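Local coordinates for phenolic acid decarboxylase (Sedimentibacter hydroxybenzoicus, PDB 7AE5) that catalyses the decarboxylation of vanillic acid and the reversible non-oxidative decarboxylation of 4-hydroxybenzoate and 3,4-dihydroxybenzoate, using prenylated FMN and manganese, at the interface of chains A and B. Sequence-based numbering; all coordinates share one arbitrary frame. Chains: chain A/B, Phenolic acid decarboxylase.

The interface of chains A and B. Residues chain A 362-363, 448-449; chain B 419-420, 434.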
loop_
_atom_site.group_PDB
_atom_site.type_symbol
_atom_site.label_atom_id
_atom_site.label_comp_id
_atom_site.label_asym_id
_atom_site.label_seq_id
_atom_site.Cartn_x
_atom_site.Cartn_y
_atom_site.Cartn_z
ATOM N N GLY A 362 -14.402 -16.997 -9.865
ATOM C CA GLY A 362 -13.200 -16.251 -9.538
ATOM C C GLY A 362 -13.378 -15.263 -8.402
ATOM O O GLY A 362 -14.325 -14.471 -8.403
ATOM N N GLY A 363 -12.479 -15.305 -7.418
ATOM C CA GLY A 363 -12.538 -14.406 -6.285
ATOM C C GLY A 363 -13.467 -14.829 -5.170
ATOM O O GLY A 363 -13.494 -14.163 -4.128
ATOM N N PRO A 448 -13.563 -16.160 -13.764
ATOM C CA PRO A 448 -12.735 -15.618 -14.847
ATOM C C PRO A 448 -11.336 -15.169 -14.418
ATOM O O PRO A 448 -10.663 -14.499 -15.202
ATOM C CB PRO A 448 -13.552 -14.419 -15.324
ATOM C CG PRO A 448 -14.235 -13.934 -14.083
ATOM C CD PRO A 448 -14.433 -15.129 -13.173
ATOM N N GLU A 449 -10.907 -15.521 -13.211
ATOM C CA GLU A 449 -9.570 -15.142 -12.774
ATOM C C GLU A 449 -8.524 -15.827 -13.649
ATOM O O GLU A 449 -8.581 -17.051 -13.830
ATOM C CB GLU A 449 -9.329 -15.506 -11.311
ATOM C CG GLU A 449 -7.931 -15.120 -10.847
ATOM C CD GLU A 449 -7.685 -15.388 -9.376
ATOM O OE1 GLU A 449 -8.637 -15.781 -8.671
ATOM O OE2 GLU A 449 -6.534 -15.207 -8.926
ATOM N N ASN B 419 -8.520 -8.850 -6.391
ATOM C CA ASN B 419 -8.824 -10.235 -6.764
ATOM C C ASN B 419 -10.099 -10.746 -6.095
ATOM O O ASN B 419 -10.153 -11.874 -5.599
ATOM C CB ASN B 419 -7.639 -11.153 -6.451
ATOM C CG ASN B 419 -7.592 -12.375 -7.350
ATOM O OD1 ASN B 419 -7.522 -12.256 -8.574
ATOM N ND2 ASN B 419 -7.621 -13.559 -6.745
ATOM N N CYS B 420 -11.127 -9.918 -6.086
ATOM C CA CYS B 420 -12.436 -10.251 -5.555
ATOM C C CYS B 420 -13.395 -10.567 -6.694
ATOM O O CYS B 420 -13.079 -10.348 -7.867
ATOM C CB CYS B 420 -12.958 -9.092 -4.704
ATOM S SG CYS B 420 -12.124 -8.904 -3.113
ATOM N N MET B 434 -13.268 -9.633 -12.810
ATOM C CA MET B 434 -12.732 -9.546 -11.461
ATOM C C MET B 434 -12.888 -8.123 -10.940
ATOM O O MET B 434 -12.773 -7.153 -11.695
ATOM C CB MET B 434 -11.253 -9.945 -11.425
ATOM C CG MET B 434 -10.982 -11.440 -11.521
ATOM S SD MET B 434 -12.160 -12.474 -10.636
ATOM C CE MET B 434 -11.223 -12.792 -9.147
#
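A:Glu449 reaches across to B:Asn419 at the two-fold interface between two copies of this UbiD-family decarboxylase, six copies of which assemble, here with six other protein chains; the patch lies about 40 Å from the active-site A:Glu278. The polar part of the contact is a carboxylate meeting a carboxamide. ND2 of the B:Asn419 amide lies 2.9 Å from OE2 of A:Glu449 and 3.1 Å from OE1, and one N-H forks between the two oxygens in weak hydrogen bonds, bent to 139° at H for OE2. The planes stand 77° apart, the edge of the amide set over the face of the carboxylate, whose oxygens fall on opposite sides of the amide plane. That turn also brings OD1 of B:Asn419 to 3.1 Å from OE2 of A:Glu449, an acceptor against an acceptor, which probably costs some of the gain. A:Glu449 gets there fully stretched, with CG anti to the backbone N (chi1 180°) and CD continuing the line. Cutting A:Glu449 back to an alanine is likely to leave the B:Asn419 amide without its carboxylate mate and freer to turn.

The apolar part belongs to B:Met434, at the start of strand 434-442. Its chain folds at chi2 and chi3, laying the methyl CE against the A:Gly362-A:Gly363 peptide, 3.3 Å from the A:Gly363 N. SD lies 3.7 Å from the A:Gly362 carbonyl O. On another flank, CB of A:Glu449 packs 4.0 Å from CE of B:Met434.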